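Precorrin-6y methylase (Rhodobacter capsulatus, PDB 3NJR) probably transfers methyl groups from S-adenosyl-L-methionine to C5 and C15 of precorrin-6Y in cobalamin biosynthesis, with this chain forming its C-terminal methyltransferase domain. Local coordinates at residues W60-G65 with V126-G131; I81-R86 with A115-L120; R176-Q181 with S192-Q197. All blocks are in the same frame, centred on the assembly; numbering follows the deposited sequence.

Contact 1 of 3, residues W60-G65 with V126-G131; sequences WDIGGG and VFIGGG. With SAH (S-adenosyl-L-homocysteine), chain C.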
loop_
_atom_site.group_PDB
_atom_site.type_symbol
_atom_site.label_atom_id
_atom_site.label_comp_id
_atom_site.label_asym_id
_atom_site.label_seq_id
_atom_site.Cartn_x
_atom_site.Cartn_y
_atom_site.Cartn_z
ATOM N N TRP A 60 -29.065 -10.680 -4.180
ATOM C CA TRP A 60 -28.680 -11.818 -3.358
ATOM C C TRP A 60 -27.455 -11.378 -2.591
ATOM O O TRP A 60 -26.454 -11.027 -3.195
ATOM C CB TRP A 60 -28.339 -13.046 -4.236
ATOM C CG TRP A 60 -29.537 -13.808 -4.718
ATOM C CD1 TRP A 60 -30.848 -13.473 -4.541
ATOM C CD2 TRP A 60 -29.534 -15.020 -5.476
ATOM N NE1 TRP A 60 -31.656 -14.400 -5.120
ATOM C CE2 TRP A 60 -30.879 -15.363 -5.713
ATOM C CE3 TRP A 60 -28.524 -15.849 -5.991
ATOM C CZ2 TRP A 60 -31.247 -16.517 -6.441
ATOM C CZ3 TRP A 60 -28.889 -16.982 -6.711
ATOM C CH2 TRP A 60 -30.236 -17.307 -6.925
ATOM N N ASP A 61 -27.534 -11.377 -1.269
ATOM C CA ASP A 61 -26.381 -11.042 -0.429
ATOM C C ASP A 61 -25.919 -12.320 0.253
ATOM O O ASP A 61 -26.502 -12.746 1.250
ATOM C CB ASP A 61 -26.755 -9.945 0.597
ATOM C CG ASP A 61 -25.636 -9.646 1.633
ATOM O OD1 ASP A 61 -24.542 -10.299 1.615
ATOM O OD2 ASP A 61 -25.859 -8.740 2.495
ATOM N N ILE A 62 -24.877 -12.937 -0.287
ATOM C CA ILE A 62 -24.356 -14.161 0.305
ATOM C C ILE A 62 -23.328 -13.846 1.384
ATOM O O ILE A 62 -22.381 -13.093 1.155
ATOM C CB ILE A 62 -23.780 -15.108 -0.754
ATOM C CG1 ILE A 62 -24.896 -15.578 -1.697
ATOM C CG2 ILE A 62 -23.098 -16.303 -0.082
ATOM C CD1 ILE A 62 -24.461 -15.762 -3.118
ATOM N N GLY A 63 -23.531 -14.403 2.570
ATOM C CA GLY A 63 -22.629 -14.153 3.686
ATOM C C GLY A 63 -23.049 -12.917 4.447
ATOM O O GLY A 63 -22.207 -12.106 4.863
ATOM N N GLY A 64 -24.357 -12.787 4.639
ATOM C CA GLY A 64 -24.950 -11.594 5.224
ATOM C C GLY A 64 -24.213 -11.024 6.417
ATOM O O GLY A 64 -23.982 -9.827 6.476
ATOM N N GLY A 65 -23.839 -11.874 7.366
ATOM C CA GLY A 65 -23.188 -11.409 8.573
ATOM C C GLY A 65 -24.193 -10.624 9.377
ATOM O O GLY A 65 -25.058 -11.200 10.039
ATOM N N VAL A 126 -25.780 -9.773 -7.388
ATOM C CA VAL A 126 -25.333 -10.669 -6.287
ATOM C C VAL A 126 -24.082 -10.133 -5.601
ATOM O O VAL A 126 -23.163 -9.634 -6.260
ATOM C CB VAL A 126 -24.909 -12.059 -6.771
ATOM C CG1 VAL A 126 -24.771 -13.025 -5.586
ATOM C CG2 VAL A 126 -25.824 -12.607 -7.833
ATOM N N PHE A 127 -24.025 -10.267 -4.280
ATOM C CA PHE A 127 -22.853 -9.867 -3.522
ATOM C C PHE A 127 -22.384 -11.039 -2.723
ATOM O O PHE A 127 -23.151 -11.642 -1.980
ATOM C CB PHE A 127 -23.138 -8.679 -2.584
ATOM C CG PHE A 127 -22.022 -8.401 -1.594
ATOM C CD1 PHE A 127 -20.815 -7.850 -2.016
ATOM C CD2 PHE A 127 -22.171 -8.723 -0.241
ATOM C CE1 PHE A 127 -19.769 -7.610 -1.108
ATOM C CE2 PHE A 127 -21.119 -8.491 0.685
ATOM C CZ PHE A 127 -19.920 -7.917 0.243
ATOM N N ILE A 128 -21.107 -11.359 -2.872
ATOM C CA ILE A 128 -20.481 -12.396 -2.053
ATOM C C ILE A 128 -19.458 -11.761 -1.126
ATOM O O ILE A 128 -18.374 -11.344 -1.565
ATOM C CB ILE A 128 -19.784 -13.487 -2.895
ATOM C CG1 ILE A 128 -20.755 -14.115 -3.904
ATOM C CG2 ILE A 128 -19.218 -14.556 -1.988
ATOM C CD1 ILE A 128 -20.707 -13.525 -5.304
ATOM N N GLY A 129 -19.851 -11.628 0.141
ATOM C CA GLY A 129 -18.920 -11.443 1.253
ATOM C C GLY A 129 -18.808 -12.792 1.962
ATOM O O GLY A 129 -17.873 -13.026 2.729
ATOM N N GLY A 130 -19.765 -13.686 1.690
ATOM C CA GLY A 130 -19.823 -15.019 2.299
ATOM C C GLY A 130 -18.790 -15.978 1.752
ATOM O O GLY A 130 -17.955 -15.590 0.926
ATOM N N GLY A 131 -18.836 -17.228 2.221
ATOM C CA GLY A 131 -17.885 -18.273 1.802
ATOM C C GLY A 131 -17.960 -18.540 0.309
ATOM O O GLY A 131 -18.738 -19.392 -0.152
HETATM N N SAH C . -21.149 -8.396 4.537
HETATM C CA SAH C . -21.158 -8.646 6.012
HETATM C CB SAH C . -19.743 -8.990 6.484
HETATM C CG SAH C . -19.658 -10.385 7.115
HETATM S SD SAH C . -18.765 -11.489 6.060
HETATM C C SAH C . -21.727 -7.453 6.745
HETATM O O SAH C . -22.235 -7.548 7.861
HETATM O OXT SAH C . -21.716 -6.332 6.253
HETATM C "C5'" SAH C . -18.695 -13.014 6.969
HETATM C "C4'" SAH C . -20.051 -13.720 7.129
HETATM O "O4'" SAH C . -20.353 -14.634 6.058
HETATM C "C3'" SAH C . -20.075 -14.543 8.412
HETATM O "O3'" SAH C . -21.112 -14.060 9.259
HETATM C "C2'" SAH C . -20.379 -15.971 7.994
HETATM O "O2'" SAH C . -21.284 -16.643 8.882
HETATM C "C1'" SAH C . -20.973 -15.812 6.602
HETATM N N9 SAH C . -20.804 -17.064 5.801
HETATM C C8 SAH C . -19.738 -17.894 5.840
HETATM N N7 SAH C . -19.904 -18.954 5.013
HETATM C C5 SAH C . -21.106 -18.820 4.424
HETATM C C6 SAH C . -21.903 -19.583 3.430
HETATM N N6 SAH C . -21.401 -20.727 2.918
HETATM N N1 SAH C . -23.125 -19.111 3.060
HETATM C C2 SAH C . -23.617 -17.970 3.579
HETATM N N3 SAH C . -22.941 -17.228 4.484
HETATM C C4 SAH C . -21.703 -17.580 4.943
#
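Ile62 O, at the end of strand 58-62, receives two backbone donors from the turn that follows strand 125-128. Gly129 N lies 3.1 Å from Ile62 O, nearly straight out from the carbonyl, whereas Gly130 N reaches Ile62 O at 2.7 Å from above the carbonyl plane. Further back the two parallel strands form an ordinary ladder: Phe127 N gives its proton to Trp60 O (2.8 Å), and Ile62 N gives its own to Phe127 O (2.7 Å). On one face of the sheet Ile62 CD1 rests on Val126 CG1 at 3.7 Å, with Ile128 CG1 a little farther off. On the other, the Asp61 carboxylate and the Phe127 ring lie alongside each other, their planes 68° apart, and Asp61 OD1 sits at the ring edge, 3.4 Å from Phe127 CD2. Asp61 OD2 is satisfied by Ser70 OG, while the Asp61 backbone turns the other way, to Ile81 and Ile83 of strand 79-84. Past the strands, Gly63 and Gly130 meet backbone to backbone, and both lie against S-adenosyl-L-homocysteine. The doubly used Ile62 O thus fixes the turn at Gly129-Gly130 against the end of strand 58-62, where the glycine loop characteristic of class I methyltransferases begins.

Contact 2 of 3, residues I81-R86 with A115-L120; sequences ITIEPR and AALADL. With SAH (S-adenosyl-L-homocysteine), chain C.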
loop_
_atom_site.group_PDB
_atom_site.type_symbol
_atom_site.label_atom_id
_atom_site.label_comp_id
_atom_site.label_asym_id
_atom_site.label_seq_id
_atom_site.Cartn_x
_atom_site.Cartn_y
_atom_site.Cartn_z
ATOM N N ILE A 81 -32.514 -10.348 -0.633
ATOM C CA ILE A 81 -32.569 -11.566 0.181
ATOM C C ILE A 81 -31.170 -11.790 0.759
ATOM O O ILE A 81 -30.187 -11.807 0.018
ATOM C CB ILE A 81 -32.997 -12.804 -0.649
ATOM C CG1 ILE A 81 -34.430 -12.645 -1.144
ATOM C CG2 ILE A 81 -32.866 -14.078 0.174
ATOM C CD1 ILE A 81 -34.748 -13.468 -2.341
ATOM N N THR A 82 -31.087 -11.977 2.070
ATOM C CA THR A 82 -29.813 -12.013 2.796
ATOM C C THR A 82 -29.598 -13.388 3.400
ATOM O O THR A 82 -30.361 -13.798 4.247
ATOM C CB THR A 82 -29.807 -10.940 3.915
ATOM O OG1 THR A 82 -30.155 -9.672 3.339
ATOM C CG2 THR A 82 -28.445 -10.834 4.596
ATOM N N ILE A 83 -28.542 -14.068 2.974
ATOM C CA ILE A 83 -28.282 -15.468 3.320
ATOM C C ILE A 83 -27.172 -15.591 4.356
ATOM O O ILE A 83 -26.027 -15.264 4.061
ATOM C CB ILE A 83 -27.787 -16.236 2.067
ATOM C CG1 ILE A 83 -28.355 -15.637 0.759
ATOM C CG2 ILE A 83 -27.961 -17.767 2.215
ATOM C CD1 ILE A 83 -29.817 -15.875 0.522
ATOM N N GLU A 84 -27.499 -16.075 5.554
ATOM C CA GLU A 84 -26.517 -16.260 6.642
ATOM C C GLU A 84 -26.802 -17.562 7.448
ATOM O O GLU A 84 -27.962 -17.803 7.842
ATOM C CB GLU A 84 -26.522 -15.017 7.546
ATOM C CG GLU A 84 -25.807 -15.119 8.902
ATOM C CD GLU A 84 -24.311 -15.448 8.792
ATOM O OE1 GLU A 84 -23.547 -14.671 8.171
ATOM O OE2 GLU A 84 -23.903 -16.493 9.344
ATOM N N PRO A 85 -25.772 -18.419 7.678
ATOM C CA PRO A 85 -26.069 -19.650 8.434
ATOM C C PRO A 85 -26.294 -19.426 9.925
ATOM O O PRO A 85 -27.190 -20.048 10.504
ATOM C CB PRO A 85 -24.842 -20.549 8.183
ATOM C CG PRO A 85 -23.760 -19.608 7.806
ATOM C CD PRO A 85 -24.429 -18.465 7.082
ATOM N N ARG A 86 -25.525 -18.528 10.529
ATOM C CA ARG A 86 -25.521 -18.392 11.988
ATOM C C ARG A 86 -26.761 -17.704 12.564
ATOM O O ARG A 86 -26.998 -16.513 12.320
ATOM C CB ARG A 86 -24.250 -17.688 12.456
ATOM C CG ARG A 86 -23.003 -18.512 12.242
ATOM C CD ARG A 86 -21.793 -17.856 12.855
ATOM N NE ARG A 86 -22.118 -17.263 14.143
ATOM C CZ ARG A 86 -21.243 -16.639 14.922
ATOM N NH1 ARG A 86 -19.970 -16.539 14.555
ATOM N NH2 ARG A 86 -21.646 -16.114 16.078
ATOM N N ALA A 115 -27.104 -24.201 -1.302
ATOM C CA ALA A 115 -28.433 -24.782 -1.005
ATOM C C ALA A 115 -29.541 -23.726 -0.779
ATOM O O ALA A 115 -30.608 -23.817 -1.386
ATOM C CB ALA A 115 -28.378 -25.807 0.159
ATOM N N ALA A 116 -29.269 -22.699 0.025
ATOM C CA ALA A 116 -30.294 -21.691 0.354
ATOM C C ALA A 116 -30.754 -20.823 -0.813
ATOM O O ALA A 116 -31.807 -20.183 -0.738
ATOM C CB ALA A 116 -29.842 -20.820 1.508
ATOM N N LEU A 117 -29.972 -20.826 -1.891
ATOM C CA LEU A 117 -30.239 -20.044 -3.090
ATOM C C LEU A 117 -31.224 -20.721 -4.007
ATOM O O LEU A 117 -31.803 -20.070 -4.867
ATOM C CB LEU A 117 -28.946 -19.870 -3.879
ATOM C CG LEU A 117 -27.986 -18.735 -3.561
ATOM C CD1 LEU A 117 -28.019 -18.376 -2.088
ATOM C CD2 LEU A 117 -26.586 -19.086 -4.025
ATOM N N ALA A 118 -31.391 -22.030 -3.837
ATOM C CA ALA A 118 -32.064 -22.881 -4.842
ATOM C C ALA A 118 -33.510 -22.539 -5.137
ATOM O O ALA A 118 -33.931 -22.629 -6.293
ATOM C CB ALA A 118 -31.939 -24.368 -4.472
ATOM N N ASP A 119 -34.282 -22.175 -4.116
ATOM C CA ASP A 119 -35.680 -21.779 -4.372
ATOM C C ASP A 119 -35.922 -20.261 -4.419
ATOM O O ASP A 119 -37.073 -19.809 -4.416
ATOM C CB ASP A 119 -36.656 -22.452 -3.385
ATOM C CG ASP A 119 -36.355 -22.112 -1.917
ATOM O OD1 ASP A 119 -35.321 -21.432 -1.643
ATOM O OD2 ASP A 119 -37.152 -22.547 -1.035
ATOM N N LEU A 120 -34.855 -19.472 -4.458
ATOM C CA LEU A 120 -35.006 -18.037 -4.455
ATOM C C LEU A 120 -35.234 -17.550 -5.872
ATOM O O LEU A 120 -34.759 -18.179 -6.824
ATOM C CB LEU A 120 -33.780 -17.375 -3.845
ATOM C CG LEU A 120 -33.455 -17.809 -2.418
ATOM C CD1 LEU A 120 -32.226 -17.077 -1.906
ATOM C CD2 LEU A 120 -34.641 -17.593 -1.510
HETATM N N SAH C . -21.149 -8.396 4.537
HETATM C CA SAH C . -21.158 -8.646 6.012
HETATM C CB SAH C . -19.743 -8.990 6.484
HETATM C CG SAH C . -19.658 -10.385 7.115
HETATM S SD SAH C . -18.765 -11.489 6.060
HETATM C C SAH C . -21.727 -7.453 6.745
HETATM O O SAH C . -22.235 -7.548 7.861
HETATM O OXT SAH C . -21.716 -6.332 6.253
HETATM C "C5'" SAH C . -18.695 -13.014 6.969
HETATM C "C4'" SAH C . -20.051 -13.720 7.129
HETATM O "O4'" SAH C . -20.353 -14.634 6.058
HETATM C "C3'" SAH C . -20.075 -14.543 8.412
HETATM O "O3'" SAH C . -21.112 -14.060 9.259
HETATM C "C2'" SAH C . -20.379 -15.971 7.994
HETATM O "O2'" SAH C . -21.284 -16.643 8.882
HETATM C "C1'" SAH C . -20.973 -15.812 6.602
HETATM N N9 SAH C . -20.804 -17.064 5.801
HETATM C C8 SAH C . -19.738 -17.894 5.840
HETATM N N7 SAH C . -19.904 -18.954 5.013
HETATM C C5 SAH C . -21.106 -18.820 4.424
HETATM C C6 SAH C . -21.903 -19.583 3.430
HETATM N N6 SAH C . -21.401 -20.727 2.918
HETATM N N1 SAH C . -23.125 -19.111 3.060
HETATM C C2 SAH C . -23.617 -17.970 3.579
HETATM N N3 SAH C . -22.941 -17.228 4.484
HETATM C C4 SAH C . -21.703 -17.580 4.943
#
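Ile83 and Leu120 meet tip to tip, CD1 of Ile83 standing 3.6 Å from CD1 of Leu120, in a contact made wholly of apolar side chains. Traced outward from CB, Ile83 divides its two branches between different partners. Its CG2, anti to the backbone N, rests on the methyl of Ala116, CG2 to CB 3.7 Å. The other branch turns to the leucines: CG1 approaches CD1 of Leu117 at 4.0 Å, the two side chains crossing at about a right angle, and CD1 then touches both Leu117 and Leu120. Leu120 CD1 also reaches back along the strand to Ile81 CG2, 3.7 Å away, so this one methyl bridges Ile81 and Ile83. A type I turn from Leu117 to Leu120 brings both leucines to the strand.

Glu84, directly after Ile83, serves the ligand instead. Its OE1 accepts from O3' of S-adenosyl-L-homocysteine and its OE2 from O2', each at 2.7 Å, the acidic ribose grip familiar from class I methyltransferases. Arg86 N donates to the anti lone pair of Glu84 OE2, which helps hold the carboxylate in place.

Within the fold, the loop 115-120 lies over strand 79-84, with Ala116 also on Val109 of strand 106-110, Leu117 and Leu120 on Trp60 of strand 58-62, and Leu117 against Leu136 and Trp143 of helix 134-143.

Contact 3 of 3, residues R176-Q181 with S192-Q197; sequences RIDIAQ and SASRPQ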
loop_
_atom_site.group_PDB
_atom_site.type_symbol
_atom_site.label_atom_id
_atom_site.label_comp_id
_atom_site.label_asym_id
_atom_site.label_seq_id
_atom_site.Cartn_x
_atom_site.Cartn_y
_atom_site.Cartn_z
ATOM N N ARG A 176 -7.596 -3.452 -6.205
ATOM C CA ARG A 176 -6.904 -3.743 -4.965
ATOM C C ARG A 176 -7.097 -2.531 -4.051
ATOM O O ARG A 176 -6.873 -1.380 -4.472
ATOM C CB ARG A 176 -5.415 -4.034 -5.202
ATOM C CG ARG A 176 -4.642 -4.180 -3.902
ATOM C CD ARG A 176 -3.105 -4.275 -4.052
ATOM N NE ARG A 176 -2.491 -3.178 -4.810
ATOM C CZ ARG A 176 -2.645 -1.873 -4.572
ATOM N NH1 ARG A 176 -3.453 -1.434 -3.595
ATOM N NH2 ARG A 176 -1.996 -1.001 -5.339
ATOM N N ILE A 177 -7.516 -2.772 -2.812
ATOM C CA ILE A 177 -7.924 -1.680 -1.929
ATOM C C ILE A 177 -7.257 -1.809 -0.581
ATOM O O ILE A 177 -7.359 -2.841 0.073
ATOM C CB ILE A 177 -9.460 -1.647 -1.714
ATOM C CG1 ILE A 177 -10.208 -1.614 -3.048
ATOM C CG2 ILE A 177 -9.845 -0.437 -0.875
ATOM C CD1 ILE A 177 -11.530 -2.318 -3.015
ATOM N N ASP A 178 -6.566 -0.759 -0.170
ATOM C CA ASP A 178 -5.973 -0.697 1.152
ATOM C C ASP A 178 -6.512 0.572 1.818
ATOM O O ASP A 178 -6.396 1.668 1.252
ATOM C CB ASP A 178 -4.461 -0.655 0.997
ATOM C CG ASP A 178 -3.710 -0.892 2.302
ATOM O OD1 ASP A 178 -4.240 -1.558 3.234
ATOM O OD2 ASP A 178 -2.539 -0.428 2.373
ATOM N N ILE A 179 -7.160 0.431 2.967
ATOM C CA ILE A 179 -7.616 1.604 3.727
ATOM C C ILE A 179 -7.112 1.487 5.166
ATOM O O ILE A 179 -7.407 0.509 5.866
ATOM C CB ILE A 179 -9.195 1.794 3.747
ATOM C CG1 ILE A 179 -9.852 1.631 2.368
ATOM C CG2 ILE A 179 -9.605 3.135 4.348
ATOM C CD1 ILE A 179 -9.531 2.687 1.371
ATOM N N ALA A 180 -6.345 2.482 5.599
ATOM C CA ALA A 180 -5.982 2.586 7.012
ATOM C C ALA A 180 -6.530 3.871 7.639
ATOM O O ALA A 180 -7.000 4.768 6.942
ATOM C CB ALA A 180 -4.486 2.461 7.217
ATOM N N GLN A 181 -6.444 3.934 8.961
ATOM C CA GLN A 181 -7.042 4.983 9.776
ATOM C C GLN A 181 -6.022 5.470 10.804
ATOM O O GLN A 181 -5.245 4.674 11.332
ATOM C CB GLN A 181 -8.229 4.367 10.501
ATOM C CG GLN A 181 -9.209 5.301 11.089
ATOM C CD GLN A 181 -10.423 4.543 11.591
ATOM O OE1 GLN A 181 -10.302 3.416 12.073
ATOM N NE2 GLN A 181 -11.605 5.151 11.466
ATOM N N SER A 192 -3.334 2.641 11.395
ATOM C CA SER A 192 -3.761 1.317 11.825
ATOM C C SER A 192 -3.219 0.312 10.828
ATOM O O SER A 192 -2.994 0.634 9.665
ATOM C CB SER A 192 -5.283 1.201 11.975
ATOM O OG SER A 192 -5.944 1.444 10.753
ATOM N N ALA A 193 -2.948 -0.890 11.309
ATOM C CA ALA A 193 -2.385 -1.918 10.470
ATOM C C ALA A 193 -3.531 -2.587 9.713
ATOM O O ALA A 193 -4.421 -3.205 10.323
ATOM C CB ALA A 193 -1.623 -2.902 11.320
ATOM N N SER A 194 -3.520 -2.441 8.389
ATOM C CA SER A 194 -4.596 -2.993 7.549
ATOM C C SER A 194 -4.110 -4.059 6.564
ATOM O O SER A 194 -2.902 -4.228 6.367
ATOM C CB SER A 194 -5.317 -1.867 6.796
ATOM O OG SER A 194 -4.430 -1.196 5.918
ATOM N N ARG A 195 -5.056 -4.784 5.964
ATOM C CA ARG A 195 -4.754 -5.689 4.850
ATOM C C ARG A 195 -5.304 -5.094 3.572
ATOM O O ARG A 195 -6.358 -4.469 3.588
ATOM C CB ARG A 195 -5.419 -7.040 5.048
ATOM C CG ARG A 195 -5.010 -7.737 6.290
ATOM C CD ARG A 195 -5.567 -9.134 6.315
ATOM N NE ARG A 195 -4.890 -9.901 7.359
ATOM C CZ ARG A 195 -5.240 -9.901 8.646
ATOM N NH1 ARG A 195 -6.287 -9.191 9.047
ATOM N NH2 ARG A 195 -4.546 -10.620 9.529
ATOM N N PRO A 196 -4.614 -5.290 2.443
ATOM C CA PRO A 196 -5.378 -4.956 1.237
ATOM C C PRO A 196 -6.553 -5.930 1.099
ATOM O O PRO A 196 -6.520 -7.042 1.648
ATOM C CB PRO A 196 -4.376 -5.152 0.104
ATOM C CG PRO A 196 -3.363 -6.108 0.657
ATOM C CD PRO A 196 -3.339 -5.964 2.154
ATOM N N GLN A 197 -7.601 -5.500 0.410
ATOM C CA GLN A 197 -8.735 -6.358 0.119
ATOM C C GLN A 197 -8.880 -6.292 -1.393
ATOM O O GLN A 197 -8.665 -5.239 -2.003
ATOM C CB GLN A 197 -9.990 -5.845 0.836
ATOM C CG GLN A 197 -10.879 -6.930 1.466
ATOM C CD GLN A 197 -11.734 -6.431 2.655
ATOM O OE1 GLN A 197 -11.214 -6.044 3.705
ATOM N NE2 GLN A 197 -13.053 -6.484 2.490
#
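This contact belongs to the beta hairpin of strands 173-185 and 188-203, which forms one edge of the class I methyltransferase sheet within the chain, where the last strand, 188-203, is inserted antiparallel between 149-154 and 173-185. Pairing is regular at one end: Ile177 and Gln197 form an antiparallel hydrogen-bonded pair, with Ile177 N to Gln197 O at 2.8 Å and Gln197 N to Ile177 O at 2.7 Å. Pro196, just before Gln197, has no amide proton to offer, and its CA instead makes a CA-H...O contact with Ile177 O. From here to Ser192 the second strand departs from regular pairing, and serine side chains bridge much of the distance. Asp178 CG is anti to the backbone N (chi1 -167°), which carries the carboxylate over to Ser194. There Ser194 OG donates to Asp178 OD1 at 2.7 Å, on the syn side but 32° out of the carboxylate plane. Asp178 OD2 forms a salt bridge with Arg176 of a second subunit, so one carboxylate serves both the hairpin and the interface. That subunit also adds an antiparallel strand along residues 176-181, carrying the sheet on into the neighbour. Arg195, pointing away from strand 173-185, gives its NE to the carbonyl of Trp191 in a third subunit. Nearer the hairpin tip, Ala180 CB comes within 3.4 Å of Ser192 O. Gln181 and Ser192 are then joined twice. Ser192 N donates to Gln181 O at 2.8 Å. In return Ser192 OG stands in for a backbone acceptor: folded between its own backbone N and carbonyl carbon, it receives Gln181 N at 3.1 Å.

How the contacts relate
All three contacts reach the same sheet, but contacts 1 and 2 each contribute residues to the ligand site while contact 3 lies at the subunit interface. Contacts 1 and 2 have centres 9 Å apart and sit on neighbouring strands, 58-62 and 79-84: Asp61 N is 3.0 Å from Ile81 O, and Gly65 N is 2.9 Å from Glu84 OE1, both probable hydrogen bonds. The second ties the glycine turn to the acid that binds the ribose, so both contacts shape the pocket of S-adenosyl-L-homocysteine. Contact 3 comes later in the chain, its centre 21 Å from that of contact 1 and 30 Å from that of contact 2; its Gln197 side chain nevertheless comes within about 8 Å of the ligand.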